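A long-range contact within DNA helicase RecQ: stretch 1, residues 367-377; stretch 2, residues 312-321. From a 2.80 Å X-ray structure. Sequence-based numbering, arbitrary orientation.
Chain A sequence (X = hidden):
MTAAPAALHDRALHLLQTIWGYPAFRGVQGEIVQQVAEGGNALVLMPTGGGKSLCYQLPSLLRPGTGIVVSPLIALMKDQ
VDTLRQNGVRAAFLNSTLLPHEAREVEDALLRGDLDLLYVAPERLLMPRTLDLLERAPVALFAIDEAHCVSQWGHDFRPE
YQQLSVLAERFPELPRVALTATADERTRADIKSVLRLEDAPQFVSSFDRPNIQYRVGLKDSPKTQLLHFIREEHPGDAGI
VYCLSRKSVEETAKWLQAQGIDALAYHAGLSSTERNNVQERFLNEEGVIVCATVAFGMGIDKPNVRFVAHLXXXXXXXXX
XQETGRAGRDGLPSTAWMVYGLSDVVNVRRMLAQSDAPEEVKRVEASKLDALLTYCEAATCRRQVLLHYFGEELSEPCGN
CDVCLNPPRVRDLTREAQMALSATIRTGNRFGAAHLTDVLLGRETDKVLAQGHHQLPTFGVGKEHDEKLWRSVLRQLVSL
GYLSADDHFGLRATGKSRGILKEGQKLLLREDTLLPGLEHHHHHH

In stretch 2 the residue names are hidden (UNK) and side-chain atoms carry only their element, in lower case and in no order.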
ATOM      1  N   SER A 367      -1.406  -2.910 -13.853  1.00 42.64           N
ATOM      2  CA  SER A 367      -0.473  -1.966 -13.265  1.00 45.76           C
ATOM      3  C   SER A 367       0.040  -2.518 -11.935  1.00 46.71           C
ATOM      4  O   SER A 367       1.178  -2.229 -11.553  1.00 43.02           O
ATOM      5  CB  SER A 367      -1.095  -0.596 -13.067  1.00 45.45           C
ATOM      6  OG  SER A 367      -2.228  -0.703 -12.262  1.00 56.08           O
ATOM      7  N   LYS A 368      -0.790  -3.299 -11.231  1.00 46.44           N
ATOM      8  CA  LYS A 368      -0.332  -3.952 -10.006  1.00 40.12           C
ATOM      9  C   LYS A 368       0.924  -4.713 -10.313  1.00 39.77           C
ATOM     10  O   LYS A 368       1.928  -4.565  -9.622  1.00 39.70           O
ATOM     11  CB  LYS A 368      -1.372  -4.918  -9.432  1.00 41.76           C
ATOM     12  CG  LYS A 368      -2.557  -4.288  -8.724  1.00 51.60           C
ATOM     13  CD  LYS A 368      -2.157  -3.093  -7.855  1.00 57.81           C
ATOM     14  CE  LYS A 368      -3.356  -2.523  -7.079  1.00 67.28           C
ATOM     15  NZ  LYS A 368      -2.980  -1.401  -6.162  1.00 64.60           N
ATOM     16  N   LEU A 369       0.856  -5.496 -11.389  1.00 40.63           N
ATOM     17  CA  LEU A 369       1.958  -6.322 -11.855  1.00 35.66           C
ATOM     18  C   LEU A 369       3.130  -5.473 -12.340  1.00 35.32           C
ATOM     19  O   LEU A 369       4.282  -5.826 -12.120  1.00 36.38           O
ATOM     20  CB  LEU A 369       1.492  -7.251 -12.973  1.00 41.65           C
ATOM     21  CG  LEU A 369       2.640  -8.008 -13.638  1.00 35.50           C
ATOM     22  CD1 LEU A 369       3.244  -8.972 -12.627  1.00 37.06           C
ATOM     23  CD2 LEU A 369       2.221  -8.703 -14.903  1.00 28.33           C
ATOM     24  N   ASP A 370       2.836  -4.375 -13.033  1.00 38.56           N
ATOM     25  CA  ASP A 370       3.891  -3.500 -13.545  1.00 35.65           C
ATOM     26  C   ASP A 370       4.653  -2.878 -12.384  1.00 36.08           C
ATOM     27  O   ASP A 370       5.881  -2.741 -12.422  1.00 32.74           O
ATOM     28  CB  ASP A 370       3.320  -2.402 -14.441  1.00 34.10           C
ATOM     29  CG  ASP A 370       4.398  -1.433 -14.936  1.00 51.42           C
ATOM     30  OD1 ASP A 370       5.180  -1.760 -15.887  1.00 48.26           O
ATOM     31  OD2 ASP A 370       4.473  -0.332 -14.329  1.00 53.25           O
ATOM     32  N   ALA A 371       3.909  -2.498 -11.357  1.00 31.50           N
ATOM     33  CA  ALA A 371       4.508  -1.951 -10.184  1.00 28.63           C
ATOM     34  C   ALA A 371       5.453  -2.996  -9.603  1.00 37.58           C
ATOM     35  O   ALA A 371       6.640  -2.712  -9.374  1.00 36.55           O
ATOM     36  CB  ALA A 371       3.465  -1.569  -9.198  1.00 26.96           C
ATOM     37  N   LEU A 372       4.943  -4.216  -9.424  1.00 31.85           N
ATOM     38  CA  LEU A 372       5.704  -5.254  -8.759  1.00 30.95           C
ATOM     39  C   LEU A 372       6.996  -5.600  -9.514  1.00 34.34           C
ATOM     40  O   LEU A 372       8.089  -5.606  -8.937  1.00 29.94           O
ATOM     41  CB  LEU A 372       4.825  -6.493  -8.588  1.00 35.57           C
ATOM     42  CG  LEU A 372       5.413  -7.666  -7.804  1.00 35.47           C
ATOM     43  CD1 LEU A 372       6.026  -7.189  -6.494  1.00 32.77           C
ATOM     44  CD2 LEU A 372       4.298  -8.637  -7.511  1.00 37.51           C
ATOM     45  N   LEU A 373       6.859  -5.823 -10.822  1.00 39.03           N
ATOM     46  CA  LEU A 373       7.992  -6.069 -11.707  1.00 33.80           C
ATOM     47  C   LEU A 373       9.007  -4.922 -11.693  1.00 34.19           C
ATOM     48  O   LEU A 373      10.221  -5.147 -11.720  1.00 33.91           O
ATOM     49  CB  LEU A 373       7.496  -6.321 -13.131  1.00 32.09           C
ATOM     50  CG  LEU A 373       6.809  -7.673 -13.345  1.00 32.97           C
ATOM     51  CD1 LEU A 373       6.439  -7.865 -14.792  1.00 35.53           C
ATOM     52  CD2 LEU A 373       7.729  -8.789 -12.932  1.00 34.35           C
ATOM     53  N   THR A 374       8.526  -3.690 -11.643  1.00 33.48           N
ATOM     54  CA  THR A 374       9.435  -2.557 -11.564  1.00 28.42           C
ATOM     55  C   THR A 374      10.255  -2.622 -10.277  1.00 32.06           C
ATOM     56  O   THR A 374      11.446  -2.325 -10.289  1.00 32.12           O
ATOM     57  CB  THR A 374       8.671  -1.263 -11.685  1.00 23.15           C
ATOM     58  OG1 THR A 374       8.133  -1.209 -13.007  1.00 30.55           O
ATOM     59  CG2 THR A 374       9.554  -0.078 -11.478  1.00 20.72           C
ATOM     60  N   TYR A 375       9.626  -3.030  -9.171  1.00 34.23           N
ATOM     61  CA  TYR A 375      10.345  -3.226  -7.911  1.00 28.79           C
ATOM     62  C   TYR A 375      11.326  -4.388  -8.038  1.00 33.27           C
ATOM     63  O   TYR A 375      12.472  -4.283  -7.598  1.00 37.81           O
ATOM     64  CB  TYR A 375       9.379  -3.446  -6.744  1.00 26.46           C
ATOM     65  CG  TYR A 375      10.017  -4.012  -5.496  1.00 28.79           C
ATOM     66  CD1 TYR A 375      10.872  -3.246  -4.715  1.00 30.23           C
ATOM     67  CD2 TYR A 375       9.759  -5.314  -5.094  1.00 28.67           C
ATOM     68  CE1 TYR A 375      11.460  -3.758  -3.578  1.00 28.44           C
ATOM     69  CE2 TYR A 375      10.342  -5.838  -3.961  1.00 30.57           C
ATOM     70  CZ  TYR A 375      11.184  -5.048  -3.199  1.00 33.05           C
ATOM     71  OH  TYR A 375      11.748  -5.565  -2.052  1.00 32.24           O
ATOM     72  N   CYS A 376      10.896  -5.495  -8.634  1.00 28.81           N
ATOM     73  CA  CYS A 376      11.796  -6.640  -8.791  1.00 33.84           C
ATOM     74  C   CYS A 376      13.057  -6.272  -9.575  1.00 31.01           C
ATOM     75  O   CYS A 376      14.124  -6.827  -9.346  1.00 31.90           O
ATOM     76  CB  CYS A 376      11.076  -7.824  -9.458  1.00 34.20           C
ATOM     77  SG  CYS A 376       9.777  -8.583  -8.401  1.00 34.66           S
ATOM     78  N   GLU A 377      12.926  -5.353 -10.514  1.00 35.33           N
ATOM     79  CA  GLU A 377      14.017  -5.034 -11.437  1.00 37.00           C
ATOM     80  C   GLU A 377      14.893  -3.857 -11.039  1.00 31.84           C
ATOM     81  O   GLU A 377      15.670  -3.358 -11.868  1.00 33.51           O
ATOM     82  CB  GLU A 377      13.428  -4.794 -12.834  1.00 35.88           C
ATOM     83  CG  GLU A 377      13.262  -6.068 -13.623  1.00 43.81           C
ATOM     84  CD  GLU A 377      12.147  -5.976 -14.630  1.00 59.36           C
ATOM     85  OE1 GLU A 377      11.758  -4.837 -14.970  1.00 61.20           O
ATOM     86  OE2 GLU A 377      11.642  -7.043 -15.058  1.00 67.59           O
ATOM     87  N   UNK A 312       7.163 -17.711  -5.219  1.00 41.45           N
ATOM     88  CA  UNK A 312       6.402 -17.258  -6.372  1.00 47.12           C
ATOM     89  C   UNK A 312       6.143 -15.769  -6.201  1.00 48.10           C
ATOM     90  O   UNK A 312       6.302 -15.220  -5.103  1.00 41.33           O
ATOM     91  c   UNK A 312       5.053 -17.993  -6.529  1.00 48.58           C
ATOM     92  o   UNK A 312       5.854 -19.932  -7.665  1.00 52.57           O
ATOM     93  o   UNK A 312       4.616 -20.219  -5.863  1.00 59.99           O
ATOM     94  c   UNK A 312       5.198 -19.487  -6.695  1.00 51.91           C
ATOM     95  N   UNK A 313       5.760 -15.115  -7.291  1.00 43.69           N
ATOM     96  CA  UNK A 313       5.402 -13.713  -7.226  1.00 38.64           C
ATOM     97  C   UNK A 313       4.153 -13.525  -6.395  1.00 43.05           C
ATOM     98  O   UNK A 313       3.172 -14.259  -6.560  1.00 44.54           O
ATOM     99  c   UNK A 313       6.062 -12.210 -10.723  1.00 43.23           C
ATOM    100  c   UNK A 313       6.459 -12.764  -9.355  1.00 43.21           C
ATOM    101  c   UNK A 313       7.243 -11.751  -8.540  1.00 35.35           C
ATOM    102  c   UNK A 313       5.193 -13.151  -8.616  1.00 43.23           C
ATOM    103  N   UNK A 314       4.171 -12.527  -5.506  1.00 42.50           N
ATOM    104  CA  UNK A 314       2.957 -12.161  -4.785  1.00 42.45           C
ATOM    105  C   UNK A 314       1.951 -11.564  -5.762  1.00 40.00           C
ATOM    106  O   UNK A 314       2.322 -11.342  -6.909  1.00 43.40           O
ATOM    107  c   UNK A 314       4.916 -11.062  -3.930  1.00 33.07           C
ATOM    108  c   UNK A 314       5.267 -11.586  -5.244  1.00 36.58           C
ATOM    109  c   UNK A 314       3.441 -11.115  -3.790  1.00 36.49           C
ATOM    110  N   UNK A 315       0.725 -11.290  -5.331  1.00 40.26           N
ATOM    111  CA  UNK A 315      -0.269 -10.737  -6.251  1.00 43.01           C
ATOM    112  C   UNK A 315      -0.103  -9.224  -6.427  1.00 44.66           C
ATOM    113  O   UNK A 315      -0.570  -8.644  -7.403  1.00 54.16           O
ATOM    114  c   UNK A 315      -1.902 -12.483  -5.302  1.00 56.65           C
ATOM    115  n   UNK A 315      -5.208 -14.228  -4.242  1.00 56.25           N
ATOM    116  c   UNK A 315      -3.772 -14.181  -4.716  1.00 70.55           C
ATOM    117  c   UNK A 315      -3.343 -12.967  -5.576  1.00 61.87           C
ATOM    118  c   UNK A 315      -1.695 -11.047  -5.774  1.00 48.09           C
ATOM    119  N   UNK A 316       0.560  -8.582  -5.480  1.00 41.74           N
ATOM    120  CA  UNK A 316       0.759  -7.153  -5.552  1.00 39.53           C
ATOM    121  C   UNK A 316       1.854  -6.662  -4.611  1.00 41.42           C
ATOM    122  O   UNK A 316       2.333  -7.413  -3.755  1.00 36.92           O
ATOM    123  o   UNK A 316      -0.938  -6.755  -3.900  1.00 39.02           O
ATOM    124  c   UNK A 316      -0.552  -6.457  -5.227  1.00 38.64           C
ATOM    125  N   UNK A 317       2.216  -5.388  -4.761  1.00 41.92           N
ATOM    126  CA  UNK A 317       3.112  -4.714  -3.828  1.00 37.55           C
ATOM    127  C   UNK A 317       2.484  -4.635  -2.428  1.00 37.75           C
ATOM    128  O   UNK A 317       3.180  -4.790  -1.421  1.00 37.84           O
ATOM    129  c   UNK A 317       4.413  -3.257  -5.506  1.00 34.44           C
ATOM    130  c   UNK A 317       3.466  -3.305  -4.321  1.00 33.13           C
ATOM    131  s   UNK A 317       6.054  -3.878  -5.119  1.00 43.40           S
ATOM    132  c   UNK A 317       6.859  -2.391  -4.535  1.00 35.29           C
ATOM    133  N   UNK A 318       1.180  -4.369  -2.367  1.00 42.68           N
ATOM    134  CA  UNK A 318       0.458  -4.351  -1.090  1.00 45.84           C
ATOM    135  C   UNK A 318       0.625  -5.686  -0.361  1.00 44.84           C
ATOM    136  O   UNK A 318       1.036  -5.720   0.804  1.00 47.41           O
ATOM    137  c   UNK A 318      -1.419  -2.755  -1.822  1.00 55.39           C
ATOM    138  c   UNK A 318      -1.391  -2.700  -3.339  1.00 54.98           C
ATOM    139  o   UNK A 318      -0.627  -3.479  -3.957  1.00 42.90           O
ATOM    140  o   UNK A 318      -2.175  -1.911  -3.917  1.00 66.92           O
ATOM    141  c   UNK A 318      -1.034  -4.109  -1.308  1.00 46.61           C
ATOM    142  N   UNK A 319       0.352  -6.778  -1.077  1.00 37.82           N
ATOM    143  CA  UNK A 319       0.484  -8.111  -0.527  1.00 40.55           C
ATOM    144  C   UNK A 319       1.904  -8.453  -0.134  1.00 39.74           C
ATOM    145  O   UNK A 319       2.143  -9.040   0.919  1.00 42.64           O
ATOM    146  N   UNK A 320       2.846  -8.077  -0.987  1.00 39.13           N
ATOM    147  CA  UNK A 320       4.254  -8.331  -0.738  1.00 36.69           C
ATOM    148  C   UNK A 320       4.683  -7.627   0.549  1.00 39.75           C
ATOM    149  O   UNK A 320       5.371  -8.205   1.402  1.00 39.79           O
ATOM    150  c   UNK A 320       8.606  -9.297  -1.540  1.00 33.98           C
ATOM    151  c   UNK A 320       7.235  -9.215  -1.771  1.00 34.31           C
ATOM    152  c   UNK A 320       7.320  -6.868  -1.408  1.00 34.22           C
ATOM    153  o   UNK A 320      10.686  -8.194  -1.016  1.00 28.21           O
ATOM    154  c   UNK A 320       5.094  -7.893  -1.943  1.00 32.37           C
ATOM    155  c   UNK A 320       6.578  -7.997  -1.718  1.00 35.28           C
ATOM    156  c   UNK A 320       9.321  -8.154  -1.246  1.00 33.86           C
ATOM    157  c   UNK A 320       8.673  -6.941  -1.181  1.00 34.14           C
ATOM    158  N   UNK A 321       4.270  -6.381   0.702  1.00 38.77           N
ATOM    159  CA  UNK A 321       4.615  -5.633   1.905  1.00 37.82           C
ATOM    160  C   UNK A 321       3.976  -6.230   3.172  1.00 37.34           C
ATOM    161  O   UNK A 321       4.608  -6.295   4.234  1.00 36.00           O
ATOM    162  c   UNK A 321       4.194  -4.175   1.753  1.00 38.93           C
ATOM    163  c   UNK A 321       4.538  -3.358   2.942  1.00 38.86           C
ATOM    164  c   UNK A 321       3.933  -2.428   5.077  1.00 37.53           C
ATOM    165  c   UNK A 321       6.143  -2.060   4.204  1.00 37.04           C
ATOM    166  c   UNK A 321       5.814  -2.816   3.088  1.00 41.72           C
ATOM    167  c   UNK A 321       5.189  -1.877   5.192  1.00 38.47           C
ATOM    168  c   UNK A 321       3.613  -3.162   3.957  1.00 38.23           C
ATOM    169  o   UNK A 321       5.469  -1.138   6.305  1.00 42.58           O
TER

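Position 312 carries two carbons, the second bearing two oxygens, and touches nothing on stretch 1. A carboxylate on so short a stem is Asp312, whose OD2 is hydrogen-bonded elsewhere in the structure.

Position 313 has four carbons forked at the second, and its CA-to-CB bond points toward the helix of stretch 1. One fork tip approaches the sulfur of Cys376. This is Leu313, an apolar side chain among apolar neighbours: Leu313 CD2 lies 4.1 Å from Cys376 SG, and Leu313 CD1 is 4.4 Å from Leu373 CD2.

At 314 three carbons close a ring onto the backbone nitrogen, and the ring meets a methyl of Leu372. Such a ring is the signature of proline. Pro314 packs its CD 3.8 Å from Leu372 CD2, a rigid apolar surface against a methyl.

Position 315 has four carbons in a row ending in nitrogen, and this side chain makes no contact with stretch 1. It is Lys315. Its CA-to-CB bond points away from stretch 1 and the residue is exposed, as suits a charge; the backbone makes the contact, Lys315 O lying 4.3 Å from Lys368 CB.

Position 316 has one carbon and one oxygen, and its CA is 5.6 Å from Lys368 CA. It is Ser316, an N-cap: its OG accepts from the backbone N of position 319 at 3.1 Å, satisfying an amide that the first helical turn leaves free.

Position 317 is an unbranched chain of two carbons, sulfur and carbon, reaching Ala371, Leu372 and Tyr375. Met317 suits this: its flexible chain sets CE 3.5 Å from Tyr375 CB and SD 3.6 Å from Leu372 CD1.

Position 318 has three carbons, the third carrying two oxygens, one beside Lys368 NZ. Glu318 supplies the opposite charge, forming a salt bridge with a very short hydrogen bond, Lys368 NZ to Glu318 OE2 at 2.4 Å. Its OE1 also accepts a weak hydrogen bond from Ser316 OG.

Position 319 has no side chain and makes no contact: Gly319, whose N completes the cap.

Position 320 has one carbon and a six-carbon ring bearing oxygen, which reaches the Tyr375 hydroxyl. Tyr320 shares a hydrogen bond through its OH with Tyr375 OH at 3.0 Å, while the rings meet obliquely, planes at 52°.

Position 321 has the same ring and oxygen but lies out of reach: Tyr321, hydrogen-bonded through OH elsewhere in the structure.

The contact thus joins an apolar centre, where Leu372 meets Leu313, Pro314 and Met317, to two polar links: the salt bridge at Lys368 and the hydroxyl pair at Tyr375. The capped helix runs at 53° to its partner.

Stretch 2, residues 312-321: DLPKSMEGYY
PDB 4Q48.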